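PDB 6R7V: mirolysin from Tannerella forsythia, which probably cleaves proteins and peptides once activated, being a pappalysin-family zinc metallopeptidase made as a zymogen that a cysteine switch keeps latent. Local coordinates for residues A[182-187]-A[202-207]; A[74-79]-A[189-194]; A[209-214]-A[265-270]; A[58-63]-A[156-161]; A[126-129]-A[134-137]. The protein carries 1 engineered substitution. All coordinates share one frame; numbering follows the deposited sequence.

Contact 1 of 5, residues A[182-187]-A[202-207]; sequences VVIHYK and GRTATH. With ZN (zinc ion), chain D.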
# COMPACT_ATOMS: atom_id res chain seq x y z
N VAL A 182 -4.60 1.93 5.55
CA VAL A 182 -3.17 2.26 5.55
C VAL A 182 -2.93 3.55 6.30
O VAL A 182 -3.82 4.41 6.42
CB VAL A 182 -2.53 2.32 4.13
CG1 VAL A 182 -2.77 1.03 3.34
CG2 VAL A 182 -3.00 3.53 3.33
N VAL A 183 -1.73 3.64 6.91
CA VAL A 183 -1.34 4.79 7.73
C VAL A 183 -0.05 5.33 7.13
O VAL A 183 0.91 4.54 6.92
CB VAL A 183 -1.14 4.40 9.21
CG1 VAL A 183 -0.81 5.63 10.06
CG2 VAL A 183 -2.38 3.71 9.79
N ILE A 184 0.01 6.65 6.88
CA ILE A 184 1.19 7.27 6.29
C ILE A 184 1.69 8.41 7.16
O ILE A 184 0.89 9.23 7.62
CB ILE A 184 0.90 7.77 4.84
CG1 ILE A 184 0.20 6.72 3.92
CG2 ILE A 184 2.22 8.28 4.16
CD1 ILE A 184 1.14 5.45 3.63
N HIS A 185 3.02 8.55 7.27
CA HIS A 185 3.60 9.68 8.01
C HIS A 185 3.28 10.94 7.25
O HIS A 185 3.48 11.00 6.03
CB HIS A 185 5.12 9.47 8.08
CG HIS A 185 5.82 10.34 9.07
ND1 HIS A 185 5.76 11.71 8.99
CD2 HIS A 185 6.52 9.99 10.17
CE1 HIS A 185 6.45 12.16 10.03
NE2 HIS A 185 6.91 11.17 10.78
N TYR A 186 2.83 11.98 7.95
CA TYR A 186 2.43 13.25 7.32
C TYR A 186 3.55 13.89 6.51
O TYR A 186 3.24 14.62 5.57
CB TYR A 186 1.91 14.23 8.39
CG TYR A 186 2.97 14.92 9.21
CD1 TYR A 186 3.56 14.29 10.31
CD2 TYR A 186 3.40 16.20 8.88
CE1 TYR A 186 4.57 14.91 11.04
CE2 TYR A 186 4.41 16.83 9.61
CZ TYR A 186 4.98 16.19 10.70
OH TYR A 186 5.95 16.82 11.44
N LYS A 187 4.82 13.67 6.88
CA LYS A 187 5.90 14.31 6.14
C LYS A 187 6.12 13.65 4.79
O LYS A 187 6.94 14.16 4.02
CB LYS A 187 7.21 14.23 6.94
CG LYS A 187 7.28 15.15 8.13
CD LYS A 187 8.57 14.85 8.90
CE LYS A 187 8.72 15.76 10.08
NZ LYS A 187 9.90 15.36 10.91
N GLY A 202 5.21 10.65 -3.22
CA GLY A 202 3.99 9.92 -2.90
C GLY A 202 4.10 8.42 -3.00
O GLY A 202 3.06 7.73 -2.98
N ARG A 203 5.34 7.87 -3.05
CA ARG A 203 5.46 6.42 -3.19
C ARG A 203 5.34 5.67 -1.87
O ARG A 203 5.18 4.45 -1.89
CB ARG A 203 6.75 6.01 -3.93
CG ARG A 203 6.54 5.84 -5.42
CD ARG A 203 6.14 7.12 -6.14
NE ARG A 203 5.77 6.83 -7.53
CZ ARG A 203 6.60 6.94 -8.55
NH1 ARG A 203 7.87 7.30 -8.36
NH2 ARG A 203 6.20 6.64 -9.78
N THR A 204 5.43 6.33 -0.72
CA THR A 204 5.19 5.63 0.55
C THR A 204 3.76 5.07 0.51
O THR A 204 3.52 3.91 0.85
CB THR A 204 5.45 6.54 1.76
OG1 THR A 204 6.81 6.98 1.70
CG2 THR A 204 5.21 5.83 3.07
N ALA A 205 2.80 5.88 0.04
CA ALA A 205 1.43 5.37 -0.03
C ALA A 205 1.26 4.36 -1.16
O ALA A 205 0.49 3.43 -0.99
CB ALA A 205 0.43 6.52 -0.20
N THR A 206 1.95 4.53 -2.31
CA THR A 206 1.84 3.49 -3.36
C THR A 206 2.27 2.14 -2.80
O THR A 206 1.57 1.13 -2.99
CB THR A 206 2.73 3.86 -4.57
OG1 THR A 206 2.17 5.08 -5.10
CG2 THR A 206 2.68 2.81 -5.68
N HIS A 207 3.40 2.14 -2.07
CA HIS A 207 3.94 0.93 -1.46
C HIS A 207 2.94 0.35 -0.42
O HIS A 207 2.67 -0.86 -0.43
CB HIS A 207 5.27 1.33 -0.81
CG HIS A 207 5.94 0.26 -0.00
ND1 HIS A 207 7.07 -0.38 -0.47
CD2 HIS A 207 5.66 -0.18 1.24
CE1 HIS A 207 7.43 -1.20 0.50
NE2 HIS A 207 6.59 -1.13 1.54
ZN ZN D . 6.32 -2.30 3.17

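Contact 2 of 5, residues A[74-79]-A[189-194]; sequences LNEDFR and FGRDGS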
# COMPACT_ATOMS: atom_id res chain seq x y z
N LEU A 74 -1.40 7.92 -6.77
CA LEU A 74 -1.93 6.56 -6.79
C LEU A 74 -2.54 6.23 -8.15
O LEU A 74 -2.30 5.16 -8.68
CB LEU A 74 -2.97 6.33 -5.70
CG LEU A 74 -2.48 6.47 -4.24
CD1 LEU A 74 -3.64 6.32 -3.27
CD2 LEU A 74 -1.45 5.36 -3.89
N ASN A 75 -3.25 7.18 -8.73
CA ASN A 75 -3.86 6.96 -10.05
C ASN A 75 -2.81 6.84 -11.14
O ASN A 75 -3.03 6.09 -12.08
CB ASN A 75 -4.86 8.05 -10.36
CG ASN A 75 -6.17 7.79 -9.63
OD1 ASN A 75 -6.70 6.69 -9.74
ND2 ASN A 75 -6.70 8.75 -8.90
N GLU A 76 -1.67 7.50 -11.00
CA GLU A 76 -0.59 7.31 -11.96
C GLU A 76 0.05 5.96 -11.80
O GLU A 76 0.15 5.18 -12.77
CB GLU A 76 0.51 8.37 -11.75
CG GLU A 76 0.09 9.77 -12.16
CD GLU A 76 1.16 10.83 -11.95
OE1 GLU A 76 2.31 10.49 -11.61
OE2 GLU A 76 0.82 12.02 -12.11
N ASP A 77 0.46 5.61 -10.55
CA ASP A 77 1.23 4.38 -10.37
C ASP A 77 0.42 3.12 -10.62
O ASP A 77 1.00 2.14 -11.11
CB ASP A 77 1.81 4.37 -8.96
CG ASP A 77 2.84 5.49 -8.72
OD1 ASP A 77 3.26 6.14 -9.71
OD2 ASP A 77 3.26 5.67 -7.55
N PHE A 78 -0.87 3.13 -10.28
CA PHE A 78 -1.74 1.96 -10.48
C PHE A 78 -2.36 1.89 -11.88
O PHE A 78 -3.18 1.00 -12.16
CB PHE A 78 -2.82 1.94 -9.40
CG PHE A 78 -2.32 1.47 -8.06
CD1 PHE A 78 -1.68 2.35 -7.18
CD2 PHE A 78 -2.42 0.13 -7.69
CE1 PHE A 78 -1.13 1.89 -5.98
CE2 PHE A 78 -1.90 -0.32 -6.45
CZ PHE A 78 -1.28 0.57 -5.60
N ARG A 79 -1.96 2.80 -12.79
CA ARG A 79 -2.47 2.74 -14.17
C ARG A 79 -1.29 2.87 -15.15
O ARG A 79 -1.51 3.14 -16.34
CB ARG A 79 -3.50 3.84 -14.39
CG ARG A 79 -4.78 3.63 -13.57
CD ARG A 79 -5.85 4.65 -13.94
NE ARG A 79 -5.43 6.03 -13.74
CZ ARG A 79 -6.14 7.08 -14.14
NH1 ARG A 79 -7.29 6.90 -14.77
NH2 ARG A 79 -5.70 8.31 -13.94
N PHE A 189 3.50 12.32 2.62
CA PHE A 189 2.20 12.17 1.99
C PHE A 189 2.08 13.19 0.90
O PHE A 189 2.35 14.38 1.13
CB PHE A 189 1.06 12.32 3.02
CG PHE A 189 -0.25 11.74 2.59
CD1 PHE A 189 -1.27 12.55 2.10
CD2 PHE A 189 -0.45 10.36 2.59
CE1 PHE A 189 -2.49 12.00 1.69
CE2 PHE A 189 -1.66 9.82 2.16
CZ PHE A 189 -2.68 10.64 1.76
N GLY A 190 1.68 12.74 -0.28
CA GLY A 190 1.58 13.64 -1.42
C GLY A 190 2.90 13.85 -2.12
O GLY A 190 3.95 13.34 -1.69
N ARG A 191 2.85 14.59 -3.23
CA ARG A 191 4.03 14.82 -4.06
C ARG A 191 4.49 16.26 -3.96
O ARG A 191 3.67 17.17 -4.12
CB ARG A 191 3.70 14.46 -5.51
CG ARG A 191 4.85 14.73 -6.47
CD ARG A 191 4.74 13.85 -7.72
NE ARG A 191 3.53 14.17 -8.49
CZ ARG A 191 3.08 13.41 -9.49
NH1 ARG A 191 3.70 12.28 -9.81
NH2 ARG A 191 1.99 13.77 -10.15
N ASP A 192 5.81 16.47 -3.75
CA ASP A 192 6.40 17.82 -3.64
C ASP A 192 5.65 18.56 -2.50
O ASP A 192 5.26 17.91 -1.53
CB ASP A 192 6.38 18.55 -5.02
CG ASP A 192 7.07 17.76 -6.12
OD1 ASP A 192 7.96 16.93 -5.81
OD2 ASP A 192 6.72 17.97 -7.31
N GLY A 193 5.45 19.88 -2.59
CA GLY A 193 4.76 20.60 -1.53
C GLY A 193 5.41 20.42 -0.18
O GLY A 193 6.62 20.62 -0.05
N SER A 194 4.61 19.99 0.81
CA SER A 194 5.08 19.78 2.17
C SER A 194 5.81 18.46 2.38
O SER A 194 6.40 18.25 3.45
CB SER A 194 3.92 19.85 3.16
OG SER A 194 2.92 18.88 2.88

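Contact 3 of 5, residues A[209-214]-A[265-270]; sequences VGHWLD and NYMDYT. With ZN (zinc ion), chain D.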
# COMPACT_ATOMS: atom_id res chain seq x y z
N VAL A 209 -0.34 0.90 -0.12
CA VAL A 209 -1.57 0.43 -0.78
C VAL A 209 -1.27 -0.93 -1.46
O VAL A 209 -2.14 -1.81 -1.46
CB VAL A 209 -2.15 1.51 -1.75
CG1 VAL A 209 -3.29 0.96 -2.60
CG2 VAL A 209 -2.61 2.73 -0.97
N GLY A 210 -0.04 -1.13 -1.98
CA GLY A 210 0.34 -2.43 -2.50
C GLY A 210 0.16 -3.50 -1.44
O GLY A 210 -0.41 -4.54 -1.72
N HIS A 211 0.63 -3.26 -0.17
CA HIS A 211 0.37 -4.25 0.91
C HIS A 211 -1.13 -4.44 1.20
O HIS A 211 -1.57 -5.57 1.43
CB HIS A 211 1.03 -3.82 2.21
CG HIS A 211 2.54 -3.78 2.22
ND1 HIS A 211 3.31 -4.89 1.90
CD2 HIS A 211 3.36 -2.80 2.65
CE1 HIS A 211 4.57 -4.55 2.14
NE2 HIS A 211 4.64 -3.32 2.61
N TRP A 212 -1.90 -3.35 1.21
CA TRP A 212 -3.35 -3.47 1.44
C TRP A 212 -4.02 -4.31 0.32
O TRP A 212 -5.09 -4.91 0.55
CB TRP A 212 -3.89 -2.03 1.50
CG TRP A 212 -5.36 -1.93 1.74
CD1 TRP A 212 -6.02 -2.09 2.93
CD2 TRP A 212 -6.34 -1.57 0.78
NE1 TRP A 212 -7.36 -1.90 2.75
CE2 TRP A 212 -7.60 -1.62 1.42
CE3 TRP A 212 -6.28 -1.26 -0.58
CZ2 TRP A 212 -8.79 -1.30 0.75
CZ3 TRP A 212 -7.46 -0.96 -1.25
CH2 TRP A 212 -8.70 -1.02 -0.59
N LEU A 213 -3.36 -4.38 -0.87
CA LEU A 213 -3.77 -5.18 -2.00
C LEU A 213 -2.94 -6.48 -2.12
O LEU A 213 -2.83 -7.08 -3.20
CB LEU A 213 -3.75 -4.36 -3.29
CG LEU A 213 -4.77 -3.21 -3.33
CD1 LEU A 213 -4.58 -2.37 -4.56
CD2 LEU A 213 -6.23 -3.75 -3.21
N ASP A 214 -2.44 -6.95 -0.99
CA ASP A 214 -1.87 -8.29 -0.79
C ASP A 214 -0.41 -8.45 -1.23
O ASP A 214 0.11 -9.59 -1.19
CB ASP A 214 -2.74 -9.38 -1.50
CG ASP A 214 -2.92 -10.63 -0.68
OD1 ASP A 214 -2.74 -10.55 0.53
OD2 ASP A 214 -3.22 -11.69 -1.28
N ASN A 265 11.08 -1.50 -8.20
CA ASN A 265 9.72 -1.97 -7.88
C ASN A 265 9.21 -1.19 -6.69
O ASN A 265 9.96 -0.95 -5.74
CB ASN A 265 9.75 -3.45 -7.57
CG ASN A 265 8.36 -4.05 -7.55
OD1 ASN A 265 7.68 -4.02 -6.53
ND2 ASN A 265 7.90 -4.55 -8.69
N TYR A 266 7.91 -0.83 -6.69
CA TYR A 266 7.37 -0.09 -5.54
C TYR A 266 7.45 -0.86 -4.23
O TYR A 266 7.39 -0.22 -3.16
CB TYR A 266 5.90 0.27 -5.78
CG TYR A 266 5.68 1.14 -7.01
CD1 TYR A 266 6.32 2.36 -7.15
CD2 TYR A 266 4.85 0.73 -8.05
CE1 TYR A 266 6.18 3.13 -8.31
CE2 TYR A 266 4.66 1.51 -9.19
CZ TYR A 266 5.34 2.70 -9.31
OH TYR A 266 5.18 3.47 -10.44
N MET A 267 7.57 -2.19 -4.27
CA MET A 267 7.60 -2.99 -3.06
C MET A 267 9.02 -3.21 -2.53
O MET A 267 9.21 -4.05 -1.65
CB MET A 267 6.89 -4.33 -3.29
CG MET A 267 5.41 -4.14 -3.70
SD MET A 267 4.44 -2.91 -2.74
CE MET A 267 4.50 -3.65 -1.08
N ASP A 268 9.98 -2.41 -3.00
CA ASP A 268 11.32 -2.41 -2.40
C ASP A 268 11.36 -1.23 -1.40
O ASP A 268 10.32 -0.66 -1.07
CB ASP A 268 12.44 -2.33 -3.49
CG ASP A 268 13.76 -2.99 -3.06
OD1 ASP A 268 14.04 -3.02 -1.84
OD2 ASP A 268 14.48 -3.47 -3.92
N TYR A 269 12.57 -0.89 -0.88
CA TYR A 269 12.75 0.18 0.11
C TYR A 269 13.52 1.36 -0.46
O TYR A 269 14.05 2.18 0.29
CB TYR A 269 13.48 -0.34 1.37
CG TYR A 269 12.63 -0.99 2.43
CD1 TYR A 269 11.24 -1.04 2.33
CD2 TYR A 269 13.21 -1.52 3.58
CE1 TYR A 269 10.45 -1.57 3.35
CE2 TYR A 269 12.44 -2.07 4.60
CZ TYR A 269 11.06 -2.09 4.48
OH TYR A 269 10.31 -2.67 5.47
N THR A 270 13.58 1.46 -1.79
CA THR A 270 14.32 2.52 -2.45
C THR A 270 13.61 3.89 -2.36
O THR A 270 12.43 3.97 -2.00
CB THR A 270 14.57 2.12 -3.90
OG1 THR A 270 13.36 1.62 -4.44
CG2 THR A 270 15.66 1.06 -4.02
ZN ZN D . 6.32 -2.30 3.17

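Contact 4 of 5, residues A[58-63]-A[156-161]; sequences SAQNIS and VCNLGD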
# COMPACT_ATOMS: atom_id res chain seq x y z
N SER A 58 0.17 22.45 13.47
CA SER A 58 -0.07 22.98 12.13
C SER A 58 0.70 22.23 11.07
O SER A 58 0.13 21.98 10.02
CB SER A 58 0.28 24.47 12.05
OG SER A 58 1.58 24.68 12.57
N ALA A 59 1.97 21.83 11.35
CA ALA A 59 2.75 21.07 10.35
C ALA A 59 2.04 19.77 9.96
O ALA A 59 2.10 19.32 8.80
CB ALA A 59 4.12 20.72 10.92
N GLN A 60 1.37 19.13 10.94
CA GLN A 60 0.70 17.86 10.71
C GLN A 60 -0.65 18.03 10.01
O GLN A 60 -1.20 17.07 9.44
CB GLN A 60 0.51 17.14 12.04
CG GLN A 60 1.83 16.64 12.59
CD GLN A 60 1.77 16.24 14.03
OE1 GLN A 60 0.70 15.97 14.59
NE2 GLN A 60 2.93 16.13 14.67
N ASN A 61 -1.19 19.24 10.02
CA ASN A 61 -2.47 19.54 9.38
C ASN A 61 -2.22 19.89 7.93
O ASN A 61 -2.32 21.04 7.52
CB ASN A 61 -3.12 20.70 10.13
CG ASN A 61 -4.57 20.87 9.88
OD1 ASN A 61 -5.23 20.05 9.22
ND2 ASN A 61 -5.12 21.97 10.39
N ILE A 62 -1.89 18.88 7.12
CA ILE A 62 -1.47 19.06 5.73
C ILE A 62 -2.62 19.54 4.83
O ILE A 62 -3.78 19.25 5.08
CB ILE A 62 -0.78 17.79 5.17
CG1 ILE A 62 -1.76 16.59 5.13
CG2 ILE A 62 0.48 17.49 6.00
CD1 ILE A 62 -1.26 15.45 4.20
N SER A 63 -2.26 20.24 3.75
CA SER A 63 -3.22 20.90 2.86
C SER A 63 -4.06 19.94 2.03
O SER A 63 -3.67 18.79 1.75
CB SER A 63 -2.49 21.88 1.94
OG SER A 63 -1.77 21.20 0.91
N VAL A 156 -3.38 9.84 8.06
CA VAL A 156 -2.14 10.61 7.93
C VAL A 156 -1.83 11.21 9.28
O VAL A 156 -2.72 11.85 9.87
CB VAL A 156 -2.30 11.69 6.86
CG1 VAL A 156 -1.02 12.52 6.72
CG2 VAL A 156 -2.70 11.07 5.51
N CYS A 157 -0.66 10.90 9.86
CA CYS A 157 -0.36 11.33 11.21
C CYS A 157 1.14 11.35 11.44
O CYS A 157 1.92 10.94 10.56
CB CYS A 157 -1.03 10.37 12.19
SG CYS A 157 -0.32 8.70 12.19
N ASN A 158 1.53 11.73 12.66
CA ASN A 158 2.93 11.66 13.05
C ASN A 158 3.25 10.24 13.55
O ASN A 158 2.79 9.86 14.62
CB ASN A 158 3.24 12.66 14.13
CG ASN A 158 4.68 12.60 14.56
OD1 ASN A 158 5.56 12.30 13.74
ND2 ASN A 158 4.93 12.89 15.84
N LEU A 159 4.04 9.46 12.77
CA LEU A 159 4.49 8.12 13.15
C LEU A 159 5.89 8.16 13.77
O LEU A 159 6.43 7.11 14.11
CB LEU A 159 4.46 7.18 11.95
CG LEU A 159 3.07 6.86 11.41
CD1 LEU A 159 3.18 6.01 10.16
CD2 LEU A 159 2.22 6.14 12.48
N GLY A 160 6.46 9.35 13.92
CA GLY A 160 7.75 9.53 14.59
C GLY A 160 8.93 9.71 13.66
O GLY A 160 8.76 9.93 12.47
N ASP A 161 10.14 9.59 14.21
CA ASP A 161 11.39 9.82 13.47
C ASP A 161 11.76 8.69 12.54
O ASP A 161 12.56 8.90 11.62
CB ASP A 161 12.55 10.04 14.46
CG ASP A 161 12.49 11.30 15.30
OD1 ASP A 161 13.40 11.49 16.14
OD2 ASP A 161 11.53 12.09 15.13
O HOH W 1 -0.41 13.07 14.18

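Contact 5 of 5, residues A[126-129]-A[134-137]; sequences ETFS and NVKF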
# COMPACT_ATOMS: atom_id res chain seq x y z
N GLU A 126 0.97 12.99 20.71
CA GLU A 126 2.12 13.56 19.99
C GLU A 126 2.62 12.65 18.88
O GLU A 126 2.96 13.13 17.80
CB GLU A 126 3.26 13.84 20.97
CG GLU A 126 3.09 15.17 21.69
CD GLU A 126 4.38 15.78 22.19
OE1 GLU A 126 4.48 17.03 22.16
OE2 GLU A 126 5.29 15.03 22.60
N THR A 127 2.68 11.34 19.15
CA THR A 127 3.18 10.37 18.19
C THR A 127 2.30 9.12 18.22
O THR A 127 2.04 8.62 19.32
CB THR A 127 4.65 10.01 18.51
OG1 THR A 127 5.42 11.21 18.64
CG2 THR A 127 5.29 9.11 17.45
N PHE A 128 1.88 8.60 17.04
CA PHE A 128 1.04 7.41 17.00
C PHE A 128 1.91 6.19 16.89
O PHE A 128 3.02 6.25 16.36
CB PHE A 128 0.05 7.49 15.84
CG PHE A 128 -1.04 8.47 16.18
CD1 PHE A 128 -0.92 9.82 15.85
CD2 PHE A 128 -2.15 8.08 16.93
CE1 PHE A 128 -1.90 10.74 16.24
CE2 PHE A 128 -3.13 8.99 17.30
CZ PHE A 128 -3.02 10.32 16.93
N SER A 129 1.38 5.08 17.39
CA SER A 129 2.08 3.81 17.46
C SER A 129 1.43 2.78 16.56
O SER A 129 0.21 2.58 16.60
CB SER A 129 2.07 3.31 18.91
OG SER A 129 2.18 1.90 19.04
N ASN A 134 -3.51 3.16 17.47
CA ASN A 134 -4.30 4.21 18.10
C ASN A 134 -4.79 5.31 17.13
O ASN A 134 -5.79 5.97 17.43
CB ASN A 134 -3.59 4.83 19.32
CG ASN A 134 -2.13 5.27 19.17
OD1 ASN A 134 -1.40 4.88 18.25
ND2 ASN A 134 -1.67 6.08 20.12
N VAL A 135 -4.14 5.47 15.95
CA VAL A 135 -4.62 6.51 15.03
C VAL A 135 -6.01 6.13 14.46
O VAL A 135 -6.72 6.99 13.93
CB VAL A 135 -3.58 6.77 13.89
CG1 VAL A 135 -3.60 5.66 12.84
CG2 VAL A 135 -3.82 8.12 13.21
N LYS A 136 -6.37 4.84 14.56
CA LYS A 136 -7.59 4.33 13.94
C LYS A 136 -8.76 4.32 14.89
O LYS A 136 -9.84 3.83 14.52
CB LYS A 136 -7.33 2.90 13.42
CG LYS A 136 -6.17 2.85 12.44
CD LYS A 136 -5.97 1.43 11.92
CE LYS A 136 -4.82 1.40 10.93
NZ LYS A 136 -4.36 0.00 10.64
N PHE A 137 -8.60 4.92 16.07
CA PHE A 137 -9.66 4.93 17.06
C PHE A 137 -9.86 6.30 17.66
O PHE A 137 -8.96 6.85 18.31
CB PHE A 137 -9.36 3.93 18.18
CG PHE A 137 -9.38 2.52 17.65
CD1 PHE A 137 -8.20 1.80 17.52
CD2 PHE A 137 -10.58 1.91 17.28
CE1 PHE A 137 -8.22 0.48 17.03
CE2 PHE A 137 -10.59 0.61 16.77
CZ PHE A 137 -9.42 -0.10 16.67
O HOH W 2 1.18 6.55 20.79
O HOH W 3 -1.54 4.17 15.01

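Contact 1 of 5, residues A[182-187]-A[202-207]
The active-site helix of this metzincin, 203-212, packs on the sheet here, with Thr204 and Ala205 of its first turn against Ile184 of strand 182-185. The helix carries the zinc ligands His207 and His211. The delta methyl does most of the touching. Ile184 CD1 lies 3.7 Å from Ala205 CA and 4.0 Å from Ala205 CB. The gamma methyl adds a contact to Thr204: Ile184 CG2 is 4.0 Å from Thr204 CG2. Ile184 and Thr204 run alongside each other in opposite directions. In Thr204, chi1 of -60° sets OG1 beside the backbone N and leaves the CG2 methyl opposite it, facing the isoleucine. The hydroxyl OG1 bonds instead to Arg4 of the N-terminal segment. Two residues on from Ala205, His207 NE2 binds the zinc ion at 2.0 Å. Cys6, His211 and His217 complete the site. The ring of His207 is also held at its far nitrogen, since ND1 bonds to Tyr266 O. At the end of the strand the chain turns, and Lys187 N gives a bond of 3.0 Å to His185 ND1, close to straight and in the ring plane. No hydrogen bond joins the two segments. Strand and helix are held here by buried methyl contacts, and the hydrogen bond that helps orient His207 comes from another part of the chain.

Contact 2 of 5, residues A[74-79]-A[189-194]
The guanidinium of Arg191 meets the carboxylate of Glu76 at its edge. Across the contact the two groups meet by their ends, and neither lies over a face of the other. The grip is end-on, with two nitrogens to two oxygens. Arg191 NH1 bonds to Glu76 OE1 at 2.9 Å, at an N-H...O angle of 163°. Arg191 NH2 bonds to Glu76 OE2, also at 2.9 Å and nearly straight. Both oxygens lie near the guanidinium plane. The match is not flat, because the two planes are 42° apart. OE1 is therefore met on its syn side but well out of the carboxylate plane, and OE2 is met from above that plane. Just past the helix end, the guanidinium of Arg79 is also held by an edge: Arg79 NE bonds to Asn75 O at 2.9 Å, while Asn75 OD1 lies over one face, toward the rim.

The two bridging side chains cross at about a right angle. Glu76 reaches out fully extended beyond CG. Arg191 leaves its backbone with CG anti to N and then bends at chi3 (65°), which brings the guanidinium end round to the acid. The two bonds fix the rotation of both groups. The loop is tied to the same helix by its backbone too, as Gly190 N bonds to Gln70 and Arg191 N to Ser69. This is a bidentate arginine-carboxylate salt bridge at the protein surface. It fastens the loop between strand 182-185 and helix 203-212 to the end of helix 64-77, which probably corresponds to the backing helix of metzincins.

Contact 3 of 5, residues A[209-214]-A[265-270]
Gly210 is the first residue of segment 209-214 to meet Met267. It has no side chain, and the sulfur comes close to its backbone: Met267 SD lies 4.1 Å from Gly210 CA. His211 follows and takes the main contact. The methyl of Met267 sits over one face of its ring in a CH-pi contact, with CE 3.5 Å from the ring centroid and 18° off the normal. It is offset toward the rim, and its nearest ring atom is His211 CE1 at 3.3 Å, a tight fit. The sulfur lies farther off on the same side. Bends at chi2 and chi3 (-45° and -63°) fold the methionine back to put CE there. His211 NE2 binds the zinc ion at 2.0 Å, and its ND1 bonds to Leu215 O. The ring is thus held at both nitrogens and floored on one face. After Trp212 the helix stops. Asp214, at positive phi, is the C-prime residue of a Schellman motif, with Leu215 N bonded to Gly210 O and Asp214 N to His211 O, the latter at 2.9 Å. This ending lets the chain turn toward His217, the third zinc histidine.

On the other side, Met267 lies in a type I turn from Asn265 to Asp268. An Asx turn braces it, in which Met267 N bonds to Asn265 OD1 at 2.9 Å. Next along, Tyr269 brings CE1 to 4.2 Å from the zinc ion, and its hydroxyl bonds to Glu9 of the N-terminal segment. A tight turn holding a methionine beneath the zinc-binding histidines is the Met-turn, a hallmark of metzincins.

Contact 4 of 5, residues A[58-63]-A[156-161]
Gln60 and Asn158 pass each other at a slant, with their amide planes 32° apart. They do not bond to each other. The nitrogen of Gln60 rests on the stem of the asparagine, with Gln60 NE2 3.5 Å from Asn158 CB. A water molecule links them indirectly. It accepts from Asn158 N at 2.8 Å and lies 3.1 Å from Gln60 OE1. That oxygen also takes a bond from Asn56 N, which helps set the rotation of the glutamine amide. Extended beyond CG, Gln60 reaches the end of the strand.

The second pair is apolar. Ile62 and Val156 cross at about a right angle and meet by single methyls, with Ile62 CD1 3.9 Å from Val156 CG1. The isoleucine carries CG1 between the backbone N and the carbonyl carbon (chi1 63°), a crowded position. Phe189 packs against both residues.

Asn158 has its own fixing bonds. OD1 accepts from Gly160 N at 3.1 Å, with the donor well above the carbonyl plane, and this makes an Asx turn. ND2 bonds to Glu126 O. On the other segment, the loop runs on from Ile62 to Ser63, the N-cap of helix 64-77.

Strands 45-55 and 152-157 are parallel neighbours in the central sheet of the catalytic domain. The contact packs the loop that leads from strand 45-55 into helix 64-77, a beta-alpha connection, on the end of the next strand.

Contact 5 of 5, residues A[126-129]-A[134-137]
Phe128 lies against Val135, the middle residue of a 3-10 turn at 134-136. Both segments belong to the long connection between strands 118-122 and 152-157, which here doubles back on itself beside the sheet. The side chains cross at about a right angle. Val135 CG2 stands over the centre of the Phe128 ring in a CH-pi contact, 4.0 Å from the centroid. At the rim, Phe128 CD2 is 3.4 Å from Val135 N. Asn134 OD1 lies at the ring edge, near its plane.

That oxygen also carries the one direct hydrogen bond of the contact. Ser129 N points to Asn134 OD1 at 2.9 Å, in the carbonyl plane and on a lone pair, nearly straight at 169°. Asn134 turns its CG between its own N and carbonyl carbon (chi1 49°) to offer it.

Two waters fill out the polar shell. One donates to Ser129 O at 2.8 Å and accepts from Val135 N. The second helps hold the asparagine amide: it accepts from Asn134 ND2 at 3.0 Å and donates to Thr127 O at 2.7 Å. Farther out, Val135 touches Cys157 and Val183. Phe128 packs on Val54, and its backbone N bonds to Asn158 O.

Contacts 1 and 3 share helix 203-212, their centres 11 Å apart, and each gives one histidine to the zinc ion. They meet directly, as His207 O lies 3.4 Å from Met267 CE. Contact 2 touches both halves of contact 1, its centre 9 Å away. On the strand, Ile184 CB is 3.7 Å from Phe189 CD2. On the helix, Arg203 NE forms a salt bridge to Asp77 OD2 at 2.8 Å, and Thr206 adds a probable hydrogen bond to the same acid. Contact 4 joins contact 1 through the sheet, where strands 152-157 and 182-185 are neighbours. Contact 5 borders contact 4: Cys157 SG is 3.7 Å from Val135 CG2. Contacts 4 and 5 are remote from the Met-turn, each centred about 22 Å from the centre of contact 3.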